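Local coordinates for vacuolar protein sorting-associated protein IST1 (Saccharomyces cerevisiae, PDB 3GGY) that works late in sorting cargo into multivesicular bodies by regulating recruitment of the ATPase VPS4 to ESCRT-III, and is represented by its N-terminal ESCRT-III-like domain, at residues L23-Q27 with L70-E74; V57-I61 with L168-L173; E93-V97 with A108-L112. All coordinates share one frame; numbering follows the deposited sequence.

Contact 1: L23-Q27 with L70-E74; sequences LRYAQ and LEILE
E74 reaches across to R24 and Q27 and gives each of them a different carboxylate oxygen. The two side chains it meets are about one helical turn apart, and E74 runs at about a right angle to both. The shorter bond joins Q27 NE2 to E74 OE1 at 2.7 Å; E74 OE1 lies close to the plane of the Q27 amide, and NE2 meets it on its anti side, a little out of the carboxylate plane. The other is a salt bridge, R24 NE to E74 OE2 at 3.1 Å. Here the acceptor sits at the edge of the guanidinium, whereas the donor stands well above the carboxylate plane, the two planes being 74° apart. With CG anti to its backbone N (chi1 -177°), E74 has an extended chain that carries the carboxylate in between R24 NE and Q27 NE2. Q27 NE2 also makes a weak hydrogen bond to L23 O of its own helix, which may help to hold the turn of the amide. Q27 OE1 takes a hydrogen from a water that also binds, more weakly, E71 OE2.

Beneath this polar layer the contact is aliphatic. L23 CD2 meets L70 CD2 at 3.8 Å, and A26 CB touches L70 CD1 at 3.9 Å.

The segments belong to the long antiparallel hairpin of helices 8-46 and 50-82, the core of an ESCRT-III-like domain; their axes come within 9.4 Å at 160°. R24 has a second salt bridge, from NH2 to E78, whose carboxylate lies close to that of E74; the shared arginine probably offsets their like charges. V122 packs on L23, V119 on L70 and L73, helix 105-115 on L73, and helix 153-159 on I72.

Contact 2: V57-I61 with L168-L173; sequences VETLI and LVDLYL
A short helix laid crosswise on the long hairpin of an ESCRT-III-like domain makes this contact: the segments of helices 166-179 and 50-82 cross at 96°, with their axes 9.9 Å apart at their closest. Crossing so steeply, the two helices share a compact patch, and no direct hydrogen bond links the segments.

The ring of Y172 is the centre of the patch. I61 CG1 stands over one face, 3.7 Å from the centroid and only 4° off the ring normal, a well-centred CH-pi contact. L60 takes the edge of the same ring, its CG 3.8 Å from Y172 CE2 and its CD2 in the ring plane. V57 comes in at the root of the side chain, where V57 CG1 lies 3.5 Å from Y172 CB.

V57 forks between neighbours. Its CG1, anti to the backbone N (chi1 168°), also meets V169 CG1, while CG2 points to L173 CD2 at 3.6 Å. I61 spreads likewise: beyond the methylene over the ring, CD1 presses on V169 CG2 at 3.9 Å and CG2 on L168 CD2, the I61 and L168 side chains running past each other in opposite directions.

At the far end of the ring a water donates to both Y172 OH and I61 O, 2.9 Å from each, and the phenol is hydrogen-bonded to D64, further along helix 50-82. Helix 8-46 completes the surroundings, V41 lying against V57, A34 against L60, and R38 against both L60 and Y172; P164, just ahead of helix 166-179, touches I61.

Contact 3: E93-V97 with A108-L112; sequences EEQLV and AIRSL
E93 OE2 receives two hydrogens, one from R110 NH2 at 2.7 Å and one from a water 3.0 Å away. The first is a nearly straight salt bridge, with an N-H...O angle of 169°. The oxygen lies in the guanidinium plane, whereas the nitrogen meets OE2 on its anti side, 31° out of the carboxylate plane. The same water accepts from R110 NH1, again 3.0 Å away, so acid and base are joined both directly and through solvent.

R110 gets there by length: its chain is extended from CG to NE and bridges the gap between two segments whose axes come no closer than 12.5 Å. Helices 93-99 and 105-115, joined by a short loop, form a helix-loop-helix pair after the long hairpin, the two segments being turned 113° from each other. R110 is buried, and further bonds hold its head: NE to N106 OD1, with a weak one from NH1 to I149 O.

Beside the ion pair V97 CG2 lies 3.5 Å from R110 NH2, obliquely to the guanidinium. L96 CD2 reaches I109 CG2 at 4.0 Å, the two side chains crossing at about a right angle. F140 of helix 138-147 packs against E93, L96 and R110.

How the contacts relate
Helix 50-82 is common to contacts 1 and 2, which sample it at two heights: their centres are 22 Å apart and their nearest atoms about 11 Å. Contact 1 joins it to helix 8-46, with its centre about 7 Å from the centre of the chain, and contact 2 joins it to the late helix 166-179. Contact 3 touches contact 1, L112 CD2 lying 3.8 Å from L73 O, so the pair of short helices leans directly on the hairpin. Contacts 2 and 3 lie on opposite sides of the chain's centre, 35 Å between centres, yet contact 3 is nested within the loop that contact 2 closes. The segments of contacts 1 and 2 alternate along the chain, whereas contact 1 closes before contact 3 opens.

Contact 1: L23-Q27 with L70-E74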
# COMPACT_ATOMS: atom_id res chain seq x y z
N LEU A 23 -2.58 -3.19 -9.41
CA LEU A 23 -2.93 -2.81 -8.05
C LEU A 23 -4.36 -3.27 -7.71
O LEU A 23 -4.62 -3.78 -6.62
CB LEU A 23 -2.82 -1.29 -7.87
CG LEU A 23 -1.37 -0.79 -7.75
CD1 LEU A 23 -1.31 0.72 -7.97
CD2 LEU A 23 -0.83 -1.16 -6.39
N ARG A 24 -5.28 -3.09 -8.65
CA ARG A 24 -6.67 -3.49 -8.42
C ARG A 24 -6.75 -5.00 -8.21
O ARG A 24 -7.46 -5.47 -7.32
CB ARG A 24 -7.55 -3.10 -9.62
CG ARG A 24 -7.84 -1.61 -9.72
CD ARG A 24 -8.70 -1.30 -10.95
NE ARG A 24 -9.01 0.13 -11.06
CZ ARG A 24 -9.64 0.68 -12.09
NH1 ARG A 24 -10.04 -0.07 -13.11
NH2 ARG A 24 -9.88 1.98 -12.10
N TYR A 25 -6.01 -5.74 -9.03
CA TYR A 25 -6.01 -7.20 -8.95
C TYR A 25 -5.39 -7.68 -7.64
O TYR A 25 -5.88 -8.63 -7.03
CB TYR A 25 -5.24 -7.79 -10.13
CG TYR A 25 -5.42 -9.28 -10.28
CD1 TYR A 25 -6.68 -9.82 -10.53
CD2 TYR A 25 -4.33 -10.15 -10.19
CE1 TYR A 25 -6.85 -11.20 -10.67
CE2 TYR A 25 -4.50 -11.52 -10.34
CZ TYR A 25 -5.76 -12.04 -10.58
OH TYR A 25 -5.93 -13.40 -10.72
N ALA A 26 -4.32 -7.01 -7.21
CA ALA A 26 -3.65 -7.37 -5.97
C ALA A 26 -4.59 -7.13 -4.79
O ALA A 26 -4.62 -7.92 -3.84
CB ALA A 26 -2.37 -6.56 -5.80
N GLN A 27 -5.35 -6.04 -4.85
CA GLN A 27 -6.30 -5.72 -3.78
C GLN A 27 -7.35 -6.81 -3.68
O GLN A 27 -7.64 -7.32 -2.60
CB GLN A 27 -7.01 -4.40 -4.07
CG GLN A 27 -6.17 -3.16 -3.91
CD GLN A 27 -6.90 -1.93 -4.39
OE1 GLN A 27 -8.01 -1.65 -3.94
NE2 GLN A 27 -6.29 -1.20 -5.31
N LEU A 70 -2.33 -0.30 -0.89
CA LEU A 70 -2.64 -0.55 -2.30
C LEU A 70 -3.79 0.32 -2.80
O LEU A 70 -3.76 0.78 -3.94
CB LEU A 70 -2.99 -2.03 -2.51
CG LEU A 70 -1.90 -3.04 -2.16
CD1 LEU A 70 -2.39 -4.46 -2.49
CD2 LEU A 70 -0.63 -2.73 -2.95
N GLU A 71 -4.79 0.55 -1.96
CA GLU A 71 -5.93 1.38 -2.35
C GLU A 71 -5.47 2.81 -2.61
O GLU A 71 -5.89 3.45 -3.58
CB GLU A 71 -7.00 1.36 -1.27
CG GLU A 71 -7.50 -0.05 -0.94
CD GLU A 71 -8.50 -0.08 0.20
OE1 GLU A 71 -8.34 0.71 1.16
OE2 GLU A 71 -9.43 -0.91 0.15
N ILE A 72 -4.61 3.31 -1.74
CA ILE A 72 -4.10 4.67 -1.89
C ILE A 72 -3.22 4.78 -3.13
O ILE A 72 -3.32 5.74 -3.90
CB ILE A 72 -3.30 5.09 -0.64
CG1 ILE A 72 -4.19 5.03 0.60
CG2 ILE A 72 -2.72 6.49 -0.84
CD1 ILE A 72 -3.44 5.11 1.92
N LEU A 73 -2.36 3.79 -3.35
CA LEU A 73 -1.48 3.84 -4.51
C LEU A 73 -2.29 3.80 -5.81
O LEU A 73 -1.91 4.44 -6.80
CB LEU A 73 -0.48 2.67 -4.47
CG LEU A 73 0.49 2.69 -3.29
CD1 LEU A 73 1.42 1.47 -3.40
CD2 LEU A 73 1.31 3.99 -3.27
N GLU A 74 -3.40 3.08 -5.80
CA GLU A 74 -4.26 2.99 -6.98
C GLU A 74 -4.77 4.38 -7.30
O GLU A 74 -4.77 4.80 -8.46
CB GLU A 74 -5.45 2.07 -6.72
CG GLU A 74 -6.34 1.88 -7.95
CD GLU A 74 -7.73 1.36 -7.61
OE1 GLU A 74 -7.88 0.61 -6.62
OE2 GLU A 74 -8.69 1.70 -8.35
O HOH W 1 -10.89 -2.08 -2.59

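Contact 2: V57-I61 with L168-L173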
# COMPACT_ATOMS: atom_id res chain seq x y z
N VAL A 57 -3.43 -13.12 13.95
CA VAL A 57 -4.07 -11.81 13.96
C VAL A 57 -3.03 -10.72 13.69
O VAL A 57 -3.29 -9.77 12.96
CB VAL A 57 -4.78 -11.56 15.30
CG1 VAL A 57 -5.19 -10.10 15.43
CG2 VAL A 57 -6.01 -12.46 15.38
N GLU A 58 -1.85 -10.86 14.27
CA GLU A 58 -0.80 -9.87 14.04
C GLU A 58 -0.51 -9.76 12.55
O GLU A 58 -0.34 -8.67 12.02
CB GLU A 58 0.46 -10.25 14.81
CG GLU A 58 0.23 -10.33 16.31
CD GLU A 58 1.48 -10.67 17.10
OE1 GLU A 58 2.10 -11.71 16.80
OE2 GLU A 58 1.83 -9.89 18.01
N THR A 59 -0.47 -10.91 11.87
CA THR A 59 -0.21 -10.94 10.44
C THR A 59 -1.38 -10.32 9.68
O THR A 59 -1.18 -9.55 8.74
CB THR A 59 -0.01 -12.40 9.96
OG1 THR A 59 1.10 -12.98 10.65
CG2 THR A 59 0.26 -12.44 8.46
N LEU A 60 -2.59 -10.64 10.11
CA LEU A 60 -3.79 -10.11 9.47
C LEU A 60 -3.83 -8.58 9.56
O LEU A 60 -4.23 -7.90 8.62
CB LEU A 60 -5.03 -10.71 10.15
CG LEU A 60 -6.41 -10.17 9.75
CD1 LEU A 60 -6.62 -10.32 8.24
CD2 LEU A 60 -7.48 -10.94 10.51
N ILE A 61 -3.43 -8.05 10.71
CA ILE A 61 -3.41 -6.60 10.91
C ILE A 61 -2.51 -5.96 9.87
O ILE A 61 -2.87 -4.95 9.26
CB ILE A 61 -2.92 -6.26 12.33
CG1 ILE A 61 -4.02 -6.62 13.33
CG2 ILE A 61 -2.57 -4.77 12.44
CD1 ILE A 61 -3.60 -6.54 14.79
N LEU A 168 -5.25 -3.56 19.94
CA LEU A 168 -5.74 -3.74 18.58
C LEU A 168 -5.90 -5.22 18.25
O LEU A 168 -6.84 -5.61 17.55
CB LEU A 168 -4.79 -3.09 17.57
CG LEU A 168 -5.23 -3.17 16.10
CD1 LEU A 168 -6.59 -2.54 15.92
CD2 LEU A 168 -4.21 -2.48 15.23
N VAL A 169 -4.99 -6.05 18.75
CA VAL A 169 -5.09 -7.48 18.52
C VAL A 169 -6.37 -7.98 19.19
O VAL A 169 -7.12 -8.76 18.61
CB VAL A 169 -3.88 -8.24 19.11
CG1 VAL A 169 -4.09 -9.74 19.00
CG2 VAL A 169 -2.62 -7.84 18.36
N ASP A 170 -6.62 -7.52 20.42
CA ASP A 170 -7.82 -7.92 21.14
C ASP A 170 -9.06 -7.48 20.39
O ASP A 170 -10.06 -8.20 20.32
CB ASP A 170 -7.86 -7.31 22.55
CG ASP A 170 -6.86 -7.95 23.48
OD1 ASP A 170 -6.40 -9.08 23.19
OD2 ASP A 170 -6.54 -7.32 24.52
N LEU A 171 -9.01 -6.28 19.81
CA LEU A 171 -10.14 -5.76 19.06
C LEU A 171 -10.40 -6.65 17.85
O LEU A 171 -11.55 -6.98 17.55
CB LEU A 171 -9.88 -4.32 18.61
CG LEU A 171 -11.01 -3.66 17.82
CD1 LEU A 171 -12.27 -3.62 18.67
CD2 LEU A 171 -10.59 -2.25 17.41
N TYR A 172 -9.34 -7.04 17.15
CA TYR A 172 -9.50 -7.92 15.98
C TYR A 172 -10.10 -9.27 16.38
O TYR A 172 -10.96 -9.81 15.68
CB TYR A 172 -8.15 -8.15 15.31
CG TYR A 172 -7.91 -7.29 14.09
CD1 TYR A 172 -7.90 -5.90 14.19
CD2 TYR A 172 -7.70 -7.87 12.83
CE1 TYR A 172 -7.69 -5.10 13.06
CE2 TYR A 172 -7.49 -7.08 11.70
CZ TYR A 172 -7.49 -5.70 11.82
OH TYR A 172 -7.30 -4.92 10.71
N LEU A 173 -9.65 -9.81 17.50
CA LEU A 173 -10.16 -11.09 17.97
C LEU A 173 -11.66 -10.98 18.24
O LEU A 173 -12.44 -11.85 17.87
CB LEU A 173 -9.42 -11.52 19.24
CG LEU A 173 -7.97 -11.95 19.00
CD1 LEU A 173 -7.23 -12.05 20.32
CD2 LEU A 173 -7.96 -13.28 18.26
O HOH W 2 -4.90 -3.26 10.50

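Contact 3: E93-V97 with A108-L112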
# COMPACT_ATOMS: atom_id res chain seq x y z
N GLU A 93 13.09 18.92 -10.47
CA GLU A 93 12.43 18.72 -9.19
C GLU A 93 11.84 20.02 -8.65
O GLU A 93 10.82 20.00 -7.97
CB GLU A 93 13.43 18.13 -8.19
CG GLU A 93 12.86 17.89 -6.82
CD GLU A 93 13.71 16.95 -5.98
OE1 GLU A 93 14.85 16.62 -6.40
OE2 GLU A 93 13.24 16.55 -4.90
N GLU A 94 12.48 21.14 -8.96
CA GLU A 94 11.98 22.44 -8.51
C GLU A 94 10.57 22.65 -9.07
O GLU A 94 9.67 23.08 -8.36
CB GLU A 94 12.90 23.56 -8.99
CG GLU A 94 12.35 24.97 -8.78
CD GLU A 94 12.36 25.42 -7.33
OE1 GLU A 94 11.78 24.72 -6.48
OE2 GLU A 94 12.95 26.48 -7.04
N GLN A 95 10.39 22.34 -10.35
CA GLN A 95 9.09 22.49 -10.99
C GLN A 95 8.07 21.59 -10.31
O GLN A 95 6.96 22.02 -9.99
CB GLN A 95 9.19 22.13 -12.47
CG GLN A 95 10.08 23.05 -13.29
CD GLN A 95 10.19 22.62 -14.73
OE1 GLN A 95 10.58 21.49 -15.02
NE2 GLN A 95 9.84 23.51 -15.65
N LEU A 96 8.45 20.34 -10.09
CA LEU A 96 7.56 19.38 -9.46
C LEU A 96 7.07 19.85 -8.09
O LEU A 96 5.87 19.80 -7.81
CB LEU A 96 8.30 18.04 -9.30
CG LEU A 96 7.50 16.84 -8.79
CD1 LEU A 96 6.41 16.48 -9.79
CD2 LEU A 96 8.43 15.66 -8.58
N VAL A 97 7.99 20.33 -7.26
CA VAL A 97 7.64 20.77 -5.92
C VAL A 97 6.94 22.13 -5.81
O VAL A 97 6.06 22.30 -4.96
CB VAL A 97 8.90 20.80 -5.01
CG1 VAL A 97 8.54 21.29 -3.63
CG2 VAL A 97 9.50 19.41 -4.93
N ALA A 108 1.84 12.26 -5.43
CA ALA A 108 1.53 11.00 -6.09
C ALA A 108 2.74 10.25 -6.65
O ALA A 108 2.90 9.06 -6.41
CB ALA A 108 0.51 11.25 -7.21
N ILE A 109 3.59 10.95 -7.40
CA ILE A 109 4.75 10.30 -8.00
C ILE A 109 5.76 9.87 -6.94
O ILE A 109 6.34 8.79 -7.03
CB ILE A 109 5.44 11.23 -9.03
CG1 ILE A 109 6.50 10.44 -9.80
CG2 ILE A 109 6.06 12.43 -8.33
CD1 ILE A 109 5.91 9.33 -10.67
N ARG A 110 5.98 10.70 -5.92
CA ARG A 110 6.91 10.35 -4.86
C ARG A 110 6.44 9.12 -4.09
O ARG A 110 7.23 8.24 -3.78
CB ARG A 110 7.08 11.53 -3.89
CG ARG A 110 7.88 12.68 -4.48
CD ARG A 110 7.93 13.86 -3.53
NE ARG A 110 8.68 14.96 -4.13
CZ ARG A 110 10.00 15.06 -4.11
NH1 ARG A 110 10.74 14.14 -3.51
NH2 ARG A 110 10.59 16.07 -4.75
N SER A 111 5.14 9.05 -3.81
CA SER A 111 4.60 7.92 -3.07
C SER A 111 4.74 6.61 -3.84
O SER A 111 5.05 5.57 -3.26
CB SER A 111 3.13 8.17 -2.71
OG SER A 111 3.02 9.27 -1.81
N LEU A 112 4.50 6.65 -5.14
CA LEU A 112 4.59 5.45 -5.96
C LEU A 112 6.03 4.95 -6.06
O LEU A 112 6.28 3.74 -6.02
CB LEU A 112 4.02 5.73 -7.35
CG LEU A 112 2.49 5.86 -7.32
CD1 LEU A 112 1.99 6.46 -8.62
CD2 LEU A 112 1.87 4.49 -7.08
O HOH W 3 13.70 13.78 -3.90